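Local structure of alkaline serine protease (Pseudoalteromonas sp., 1Y9Z) at residues 14-19 with 383-388; 38-43 with 206-211; 75-80 with 85-90. The protein hydrolyses peptide bonds, as expected of a cold-adapted, alkaline, subtilisin-like serine protease with calcium and sodium sites and an inserted beta-barrel domain. All blocks are in the same frame, centred on the assembly; numbering follows the deposited sequence.

Contacts 2 and 3 share one calcium ion and touch, their centres about 10 Å apart. D39 O lies 2.8 Å from I76 N and D39 OD1 lies 2.9 Å from N78 ND2, both probable hydrogen bonds, so the metal loop 75-80 is joined to 38-43 by more than the ion. Contact 1, at the surface, has its centre about 15 Å from that of contact 3 and touches it through D18, whose OD2 is 3.0 Å from N88 N. The inhibitor pocket is linked through two helices: H65 starts helix 65-74, which runs into loop 75-80, and T368 and S369 start helix 368-385, which ends in contact 1.

Contact 1. Residues 14-19 with 383-388; sequences TVLSDS and WSYHPE
Y385 reaches from the end of helix 368-385 to the backbone of L16 and S17, and its ring and hydroxyl make every direct contact between the two segments. At CB the chain turns so that CG lies opposite the carbonyl carbon and beside the backbone N (chi1 -78°), which carries the ring off the last turn of the helix toward loop 14-19. Along the ring, CE1 is the first atom to come close, 3.6 Å from S17 O and approached obliquely. At the tip, OH accepts a nearly straight hydrogen bond from S17 N, 2.9 Å long with 167° at the hydrogen. The same OH lies 3.1 Å from S17 O: S17 is extended, so its own N-H and C=O face the same way and the hydroxyl sits before both. Apolar atoms of L16 border this oxygen, with L16 CB 3.7 Å and L16 CD2 4.0 Å from Y385 OH, the leucine chain crossing the tyrosine at a slant. K425 of helix 421-430 touches both L16 and Y385.

Beside it, through S384, the residue before Y385, a water makes a second link. It donates to S17 O at 2.8 Å and to S384 OG at 2.8 Å, while S384 OG is also bonded to L381 O within its own helix. H386, beyond the helix end, gives ND1 to the syn lone pair of E388 OE1 at 3.2 Å, and its NE2 is bonded to D429 OD2; two carboxylates would probably favour a protonated ring.

Polar chemistry therefore does most of the joining: a phenol oxygen serves as acceptor for a main-chain N-H, and a water ties the carbonyl of the same residue to S384 OG. S17 is thus tied to the helix end through its backbone N-H and C=O.

Contact 2. Residues 38-43 with 206-211; sequences NDLNAN and LSTVTV. With CA (calcium ion), chain C.
The contact backs a calcium site: D39, one of its ligands, packs with L40 against T208. The site itself resembles the strong calcium site of subtilisins, and its ligands are E2, D39, I76, N78, E80 and V82. Loop 38-43 approaches the end of strand 205-208 without backbone pairing: the closest CA atoms, those of D39 and T208, remain 7.3 Å apart, and side chains fill the gap.

D39 uses its chain in two ways. Its methylene packs on the threonine methyl, D39 CB to T208 CG2 being 3.7 Å, while the carboxylate beyond turns to the metal and grips it with both oxygens, OD1 at 2.5 Å and OD2 at 2.6 Å from the calcium ion. The first torsion, chi1 -105°, is well displaced from a staggered value, a cost that the bidentate chelation and its neighbours probably repay.

T208 is divided in the same manner. CG2, lying opposite the carbonyl carbon, faces D39, whereas OG1 (chi1 50°, between the backbone N and carbonyl) lies against L40. There L40 CD1 is 3.7 Å from T208 OG1 and 4.2 Å from T208 CB. This hydroxyl is bonded to T67 O in helix 65-74, and T67 also touches L40. Y362 of strand 362-365 touches both D39 and T208.

L40 opens a type I turn to N43 whose closing bond, N43 N to L40 O, is weak at 3.4 Å; L40 O is also bonded to Y33 OH.

All three touching residues are buried, and no hydrogen bond crosses between the segments. The implication is a division of labour: van der Waals packing joins loop to strand, while the polar ends are satisfied by partners beyond the two segments, the carboxylate by calcium and the threonine hydroxyl by T67 O.

Contact 3. Residues 75-80 with 85-90; sequences AIANNE and VMPNQN. With CA (calcium ion), chain C.
A77 and P87 provide the hydrogen bonding between these two pieces of one loop. A77 N donates to P87 O over 2.9 Å, with 170° at the hydrogen and 135° at the carbonyl oxygen, a straight bond that leaves the donor moderately tilted from the carbonyl plane. I76 adds a CA-H...O contact to the same P87 O, which thus has two neighbouring donors. A water spans the remaining distance, donating to A77 O at 3.0 Å and to Q89 OE1 at 2.9 Å; it has more acceptors within reach than protons, so these bonds are probably shared with others. The amide nitrogen of Q89 bonds to A42 O, which helps fix which way the amide turns.

Packing adds to these bonds. The proline ring lies against the backbone, P87 CB only 3.2 Å from A75 O, and its CB also meets the methyl of A77. Farther along, I76 crosses Q89 at about a right angle: Q89 CG touches I76 CD1 at 4.1 Å, and the amide end lies by I76 CG2.

Metal bonds shape the 75-80 side. The calcium ion is held by I76 O at 2.3 Å, by N78 OD1 at 2.4 Å and by E80 O at 2.2 Å. N78 OD1 also accepts from E80 N in an Asx turn, the donor standing above the carbonyl plane. The N78 side chain folds over its own backbone (chi1 52°), which brings that oxygen into the metal's shell; E2, D39 and V82 complete the site.

In the fold, both segments belong to the connection from helix 65-74 to strand 92-100. V85 and M86 bond back to T72 and I73 at that helix's end, while their side chains pack on helix 368-385.

Contact 1. Residues 14-19 with 383-388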
loop_
_atom_site.group_PDB
_atom_site.type_symbol
_atom_site.label_atom_id
_atom_site.label_comp_id
_atom_site.label_asym_id
_atom_site.label_seq_id
_atom_site.Cartn_x
_atom_site.Cartn_y
_atom_site.Cartn_z
ATOM N N THR A 14 -11.502 -1.433 10.866
ATOM C CA THR A 14 -11.244 -1.206 12.281
ATOM C C THR A 14 -12.512 -1.243 13.129
ATOM O O THR A 14 -12.446 -1.463 14.338
ATOM C CB THR A 14 -10.545 0.149 12.504
ATOM O OG1 THR A 14 -11.393 1.210 12.046
ATOM C CG2 THR A 14 -9.227 0.199 11.744
ATOM N N VAL A 15 -13.664 -1.033 12.498
ATOM C CA VAL A 15 -14.938 -1.041 13.211
ATOM C C VAL A 15 -15.556 -2.432 13.330
ATOM O O VAL A 15 -16.408 -2.667 14.187
ATOM C CB VAL A 15 -15.953 -0.103 12.537
ATOM C CG1 VAL A 15 -15.500 1.341 12.686
ATOM C CG2 VAL A 15 -16.097 -0.465 11.074
ATOM N N LEU A 16 -15.139 -3.351 12.466
ATOM C CA LEU A 16 -15.651 -4.716 12.509
ATOM C C LEU A 16 -14.719 -5.553 13.379
ATOM O O LEU A 16 -13.718 -5.048 13.884
ATOM C CB LEU A 16 -15.719 -5.310 11.098
ATOM C CG LEU A 16 -16.696 -4.658 10.117
ATOM C CD1 LEU A 16 -16.635 -5.390 8.783
ATOM C CD2 LEU A 16 -18.108 -4.702 10.687
ATOM N N SER A 17 -15.050 -6.828 13.553
ATOM C CA SER A 17 -14.235 -7.729 14.361
ATOM C C SER A 17 -13.919 -9.007 13.600
ATOM O O SER A 17 -14.802 -9.597 12.980
ATOM C CB SER A 17 -14.965 -8.088 15.656
ATOM O OG SER A 17 -14.298 -9.141 16.330
ATOM N N ASP A 18 -12.661 -9.435 13.656
ATOM C CA ASP A 18 -12.240 -10.650 12.967
ATOM C C ASP A 18 -12.350 -11.884 13.859
ATOM O O ASP A 18 -11.711 -12.898 13.600
ATOM C CB ASP A 18 -10.794 -10.506 12.468
ATOM C CG ASP A 18 -9.779 -10.442 13.600
ATOM O OD1 ASP A 18 -10.182 -10.488 14.782
ATOM O OD2 ASP A 18 -8.567 -10.345 13.307
ATOM N N SER A 19 -13.175 -11.806 14.898
ATOM C CA SER A 19 -13.326 -12.924 15.827
ATOM C C SER A 19 -13.717 -14.242 15.167
ATOM O O SER A 19 -13.391 -15.307 15.684
ATOM C CB SER A 19 -14.349 -12.584 16.919
ATOM O OG SER A 19 -15.665 -12.537 16.399
ATOM N N TRP A 383 -16.486 -12.056 4.679
ATOM C CA TRP A 383 -16.926 -13.422 4.430
ATOM C C TRP A 383 -17.013 -14.239 5.720
ATOM O O TRP A 383 -17.846 -15.138 5.832
ATOM C CB TRP A 383 -15.965 -14.104 3.455
ATOM C CG TRP A 383 -16.547 -15.258 2.689
ATOM C CD1 TRP A 383 -17.769 -15.847 2.871
ATOM C CD2 TRP A 383 -15.920 -15.961 1.612
ATOM N NE1 TRP A 383 -17.941 -16.871 1.968
ATOM C CE2 TRP A 383 -16.820 -16.963 1.183
ATOM C CE3 TRP A 383 -14.682 -15.840 0.964
ATOM C CZ2 TRP A 383 -16.523 -17.840 0.134
ATOM C CZ3 TRP A 383 -14.387 -16.714 -0.079
ATOM C CH2 TRP A 383 -15.304 -17.702 -0.481
ATOM N N SER A 384 -16.160 -13.932 6.695
ATOM C CA SER A 384 -16.165 -14.678 7.953
ATOM C C SER A 384 -17.486 -14.542 8.706
ATOM O O SER A 384 -17.823 -15.397 9.528
ATOM C CB SER A 384 -15.003 -14.245 8.856
ATOM O OG SER A 384 -15.218 -12.968 9.431
ATOM N N TYR A 385 -18.229 -13.472 8.434
ATOM C CA TYR A 385 -19.520 -13.262 9.087
ATOM C C TYR A 385 -20.596 -14.108 8.416
ATOM O O TYR A 385 -21.639 -14.392 9.011
ATOM C CB TYR A 385 -19.951 -11.795 9.019
ATOM C CG TYR A 385 -19.278 -10.858 10.002
ATOM C CD1 TYR A 385 -18.034 -10.291 9.725
ATOM C CD2 TYR A 385 -19.912 -10.500 11.193
ATOM C CE1 TYR A 385 -17.442 -9.382 10.604
ATOM C CE2 TYR A 385 -19.328 -9.595 12.080
ATOM C CZ TYR A 385 -18.098 -9.037 11.780
ATOM O OH TYR A 385 -17.534 -8.123 12.646
ATOM N N HIS A 386 -20.344 -14.502 7.170
ATOM C CA HIS A 386 -21.299 -15.299 6.407
ATOM C C HIS A 386 -20.594 -16.329 5.532
ATOM O O HIS A 386 -20.647 -16.253 4.305
ATOM C CB HIS A 386 -22.149 -14.381 5.529
ATOM C CG HIS A 386 -22.994 -13.422 6.306
ATOM N ND1 HIS A 386 -24.109 -13.818 7.013
ATOM C CD2 HIS A 386 -22.873 -12.089 6.511
ATOM C CE1 HIS A 386 -24.639 -12.771 7.618
ATOM N NE2 HIS A 386 -23.908 -11.709 7.330
ATOM N N PRO A 387 -19.937 -17.316 6.158
ATOM C CA PRO A 387 -19.217 -18.363 5.431
ATOM C C PRO A 387 -20.101 -19.258 4.569
ATOM O O PRO A 387 -19.598 -20.039 3.759
ATOM C CB PRO A 387 -18.520 -19.133 6.548
ATOM C CG PRO A 387 -19.483 -19.001 7.686
ATOM C CD PRO A 387 -19.858 -17.542 7.612
ATOM N N GLU A 388 -21.415 -19.144 4.737
ATOM C CA GLU A 388 -22.337 -19.961 3.959
ATOM C C GLU A 388 -22.498 -19.426 2.539
ATOM O O GLU A 388 -22.909 -20.156 1.638
ATOM C CB GLU A 388 -23.709 -20.041 4.644
ATOM C CG GLU A 388 -24.534 -18.757 4.618
ATOM C CD GLU A 388 -24.113 -17.746 5.669
ATOM O OE1 GLU A 388 -24.715 -16.650 5.708
ATOM O OE2 GLU A 388 -23.190 -18.043 6.456
HETATM O O HOH W 1 -15.052 -12.215 12.089
#

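Contact 2. Residues 38-43 with 206-211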
loop_
_atom_site.group_PDB
_atom_site.type_symbol
_atom_site.label_atom_id
_atom_site.label_comp_id
_atom_site.label_asym_id
_atom_site.label_seq_id
_atom_site.Cartn_x
_atom_site.Cartn_y
_atom_site.Cartn_z
ATOM N N ASN A 38 7.996 -9.232 14.470
ATOM C CA ASN A 38 7.125 -9.172 15.645
ATOM C C ASN A 38 5.646 -8.981 15.324
ATOM O O ASN A 38 4.785 -9.438 16.073
ATOM C CB ASN A 38 7.564 -8.057 16.597
ATOM C CG ASN A 38 8.886 -8.350 17.281
ATOM O OD1 ASN A 38 9.323 -9.500 17.354
ATOM N ND2 ASN A 38 9.521 -7.309 17.805
ATOM N N ASP A 39 5.346 -8.302 14.222
ATOM C CA ASP A 39 3.954 -8.063 13.849
ATOM C C ASP A 39 3.379 -9.157 12.955
ATOM O O ASP A 39 2.248 -9.044 12.492
ATOM C CB ASP A 39 3.820 -6.703 13.152
ATOM C CG ASP A 39 3.190 -5.645 14.044
ATOM O OD1 ASP A 39 3.161 -5.845 15.274
ATOM O OD2 ASP A 39 2.727 -4.609 13.520
ATOM N N LEU A 40 4.151 -10.218 12.725
ATOM C CA LEU A 40 3.699 -11.316 11.867
ATOM C C LEU A 40 3.965 -12.715 12.417
ATOM O O LEU A 40 3.336 -13.683 11.994
ATOM C CB LEU A 40 4.366 -11.215 10.495
ATOM C CG LEU A 40 4.055 -9.989 9.640
ATOM C CD1 LEU A 40 4.944 -10.001 8.405
ATOM C CD2 LEU A 40 2.584 -9.998 9.249
ATOM N N ASN A 41 4.896 -12.815 13.355
ATOM C CA ASN A 41 5.279 -14.096 13.932
ATOM C C ASN A 41 4.144 -14.947 14.496
ATOM O O ASN A 41 4.043 -16.135 14.187
ATOM C CB ASN A 41 6.315 -13.867 15.036
ATOM C CG ASN A 41 6.859 -15.160 15.601
ATOM O OD1 ASN A 41 7.677 -15.830 14.972
ATOM N ND2 ASN A 41 6.400 -15.525 16.792
ATOM N N ALA A 42 3.292 -14.336 15.312
ATOM C CA ALA A 42 2.207 -15.058 15.971
ATOM C C ALA A 42 0.870 -15.185 15.250
ATOM O O ALA A 42 -0.164 -15.398 15.888
ATOM C CB ALA A 42 1.987 -14.475 17.363
ATOM N N ASN A 43 0.871 -15.055 13.929
ATOM C CA ASN A 43 -0.369 -15.217 13.181
ATOM C C ASN A 43 -0.593 -16.711 12.959
ATOM O O ASN A 43 0.326 -17.514 13.126
ATOM C CB ASN A 43 -0.291 -14.525 11.816
ATOM C CG ASN A 43 -0.788 -13.097 11.855
ATOM O OD1 ASN A 43 -1.776 -12.795 12.521
ATOM N ND2 ASN A 43 -0.121 -12.212 11.122
ATOM N N LEU A 206 1.746 2.277 4.599
ATOM C CA LEU A 206 2.700 1.820 5.599
ATOM C C LEU A 206 2.380 0.389 6.011
ATOM O O LEU A 206 1.229 0.061 6.302
ATOM C CB LEU A 206 2.641 2.725 6.832
ATOM C CG LEU A 206 3.526 2.333 8.020
ATOM C CD1 LEU A 206 4.995 2.456 7.631
ATOM C CD2 LEU A 206 3.207 3.235 9.207
ATOM N N SER A 207 3.395 -0.468 6.028
ATOM C CA SER A 207 3.195 -1.848 6.442
ATOM C C SER A 207 4.514 -2.476 6.864
ATOM O O SER A 207 5.565 -1.832 6.843
ATOM C CB SER A 207 2.569 -2.676 5.310
ATOM O OG SER A 207 2.181 -3.964 5.773
ATOM N N THR A 208 4.436 -3.739 7.258
ATOM C CA THR A 208 5.591 -4.517 7.678
ATOM C C THR A 208 6.485 -4.873 6.492
ATOM O O THR A 208 6.004 -5.093 5.381
ATOM C CB THR A 208 5.137 -5.843 8.306
ATOM O OG1 THR A 208 4.198 -6.474 7.423
ATOM C CG2 THR A 208 4.467 -5.611 9.650
ATOM N N VAL A 209 7.792 -4.903 6.728
ATOM C CA VAL A 209 8.739 -5.328 5.702
ATOM C C VAL A 209 9.763 -6.204 6.407
ATOM O O VAL A 209 9.844 -6.203 7.637
ATOM C CB VAL A 209 9.468 -4.149 5.008
ATOM C CG1 VAL A 209 8.469 -3.301 4.228
ATOM C CG2 VAL A 209 10.228 -3.318 6.026
ATOM N N THR A 210 10.526 -6.970 5.637
ATOM C CA THR A 210 11.550 -7.836 6.205
ATOM C C THR A 210 12.366 -7.024 7.206
ATOM O O THR A 210 12.795 -5.907 6.911
ATOM C CB THR A 210 12.459 -8.377 5.098
ATOM O OG1 THR A 210 11.654 -9.075 4.141
ATOM C CG2 THR A 210 13.506 -9.326 5.670
ATOM N N VAL A 211 12.569 -7.592 8.392
ATOM C CA VAL A 211 13.292 -6.914 9.459
ATOM C C VAL A 211 14.571 -6.217 9.008
ATOM O O VAL A 211 15.445 -6.825 8.386
ATOM C CB VAL A 211 13.620 -7.897 10.608
ATOM C CG1 VAL A 211 14.499 -7.218 11.654
ATOM C CG2 VAL A 211 12.324 -8.380 11.254
HETATM CA CA CA C . 1.316 -4.272 15.641
#

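Contact 3. Residues 75-80 with 85-90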
loop_
_atom_site.group_PDB
_atom_site.type_symbol
_atom_site.label_atom_id
_atom_site.label_comp_id
_atom_site.label_asym_id
_atom_site.label_seq_id
_atom_site.Cartn_x
_atom_site.Cartn_y
_atom_site.Cartn_z
ATOM N N ALA A 75 -1.225 -7.600 9.980
ATOM C CA ALA A 75 -0.204 -7.182 10.942
ATOM C C ALA A 75 -0.902 -7.282 12.302
ATOM O O ALA A 75 -2.034 -6.821 12.465
ATOM C CB ALA A 75 0.246 -5.755 10.672
ATOM N N ILE A 76 -0.224 -7.887 13.271
ATOM C CA ILE A 76 -0.796 -8.122 14.592
ATOM C C ILE A 76 -0.995 -6.913 15.497
ATOM O O ILE A 76 -0.142 -6.035 15.579
ATOM C CB ILE A 76 0.051 -9.168 15.336
ATOM C CG1 ILE A 76 0.090 -10.461 14.518
ATOM C CG2 ILE A 76 -0.527 -9.438 16.721
ATOM C CD1 ILE A 76 1.039 -11.502 15.060
ATOM N N ALA A 77 -2.145 -6.881 16.168
ATOM C CA ALA A 77 -2.467 -5.810 17.106
ATOM C C ALA A 77 -1.684 -6.113 18.383
ATOM O O ALA A 77 -1.904 -7.147 19.021
ATOM C CB ALA A 77 -3.965 -5.798 17.388
ATOM N N ASN A 78 -0.775 -5.216 18.752
ATOM C CA ASN A 78 0.060 -5.437 19.927
ATOM C C ASN A 78 0.783 -4.195 20.447
ATOM O O ASN A 78 1.855 -4.308 21.037
ATOM C CB ASN A 78 1.102 -6.508 19.601
ATOM C CG ASN A 78 1.872 -6.190 18.334
ATOM O OD1 ASN A 78 1.857 -5.051 17.863
ATOM N ND2 ASN A 78 2.555 -7.188 17.779
ATOM N N ASN A 79 0.222 -3.014 20.231
ATOM C CA ASN A 79 0.863 -1.790 20.723
ATOM C C ASN A 79 2.241 -1.462 20.116
ATOM O O ASN A 79 2.990 -0.649 20.666
ATOM C CB ASN A 79 0.975 -1.845 22.254
ATOM C CG ASN A 79 1.380 -0.512 22.866
ATOM O OD1 ASN A 79 0.723 0.507 22.653
ATOM N ND2 ASN A 79 2.461 -0.518 23.637
ATOM N N GLU A 80 2.590 -2.106 19.005
ATOM C CA GLU A 80 3.853 -1.821 18.315
ATOM C C GLU A 80 3.606 -1.949 16.817
ATOM O O GLU A 80 2.706 -2.669 16.391
ATOM C CB GLU A 80 4.980 -2.780 18.743
ATOM C CG GLU A 80 4.893 -4.199 18.191
ATOM C CD GLU A 80 6.113 -5.045 18.550
ATOM O OE1 GLU A 80 7.201 -4.821 17.971
ATOM O OE2 GLU A 80 5.986 -5.932 19.421
ATOM N N VAL A 85 -5.890 -5.647 8.343
ATOM C CA VAL A 85 -7.343 -5.752 8.295
ATOM C C VAL A 85 -7.882 -6.694 9.372
ATOM O O VAL A 85 -8.897 -6.402 10.006
ATOM C CB VAL A 85 -7.823 -6.228 6.905
ATOM C CG1 VAL A 85 -9.338 -6.365 6.897
ATOM C CG2 VAL A 85 -7.385 -5.236 5.838
ATOM N N MET A 86 -7.201 -7.822 9.563
ATOM C CA MET A 86 -7.572 -8.821 10.573
ATOM C C MET A 86 -6.322 -8.966 11.440
ATOM O O MET A 86 -5.478 -9.829 11.199
ATOM C CB MET A 86 -7.924 -10.143 9.893
ATOM C CG MET A 86 -9.081 -10.011 8.903
ATOM S SD MET A 86 -9.444 -11.512 7.975
ATOM C CE MET A 86 -8.124 -11.465 6.755
ATOM N N PRO A 87 -6.204 -8.124 12.479
ATOM C CA PRO A 87 -5.064 -8.100 13.397
ATOM C C PRO A 87 -5.105 -8.904 14.692
ATOM O O PRO A 87 -4.134 -8.877 15.450
ATOM C CB PRO A 87 -4.949 -6.621 13.699
ATOM C CG PRO A 87 -6.409 -6.274 13.923
ATOM C CD PRO A 87 -7.137 -7.025 12.796
ATOM N N ASN A 88 -6.190 -9.621 14.955
ATOM C CA ASN A 88 -6.284 -10.337 16.220
ATOM C C ASN A 88 -5.912 -11.813 16.269
ATOM O O ASN A 88 -6.378 -12.545 17.146
ATOM C CB ASN A 88 -7.678 -10.122 16.810
ATOM C CG ASN A 88 -8.023 -8.651 16.950
ATOM O OD1 ASN A 88 -8.836 -8.116 16.197
ATOM N ND2 ASN A 88 -7.388 -7.984 17.907
ATOM N N GLN A 89 -5.072 -12.254 15.339
ATOM C CA GLN A 89 -4.605 -13.637 15.322
ATOM C C GLN A 89 -5.724 -14.681 15.236
ATOM O O GLN A 89 -5.709 -15.690 15.945
ATOM C CB GLN A 89 -3.745 -13.879 16.568
ATOM C CG GLN A 89 -2.485 -13.020 16.600
ATOM C CD GLN A 89 -1.855 -12.935 17.976
ATOM O OE1 GLN A 89 -2.245 -12.110 18.803
ATOM N NE2 GLN A 89 -0.877 -13.793 18.229
ATOM N N ASN A 90 -6.677 -14.438 14.344
ATOM C CA ASN A 90 -7.803 -15.347 14.148
ATOM C C ASN A 90 -7.801 -15.951 12.744
ATOM O O ASN A 90 -7.931 -17.163 12.578
ATOM C CB ASN A 90 -9.120 -14.603 14.380
ATOM C CG ASN A 90 -9.356 -14.278 15.841
ATOM O OD1 ASN A 90 -9.732 -13.156 16.188
ATOM N ND2 ASN A 90 -9.148 -15.263 16.707
HETATM CA CA CA C . 1.316 -4.272 15.641
HETATM O O HOH W 2 -3.588 -9.594 18.656
#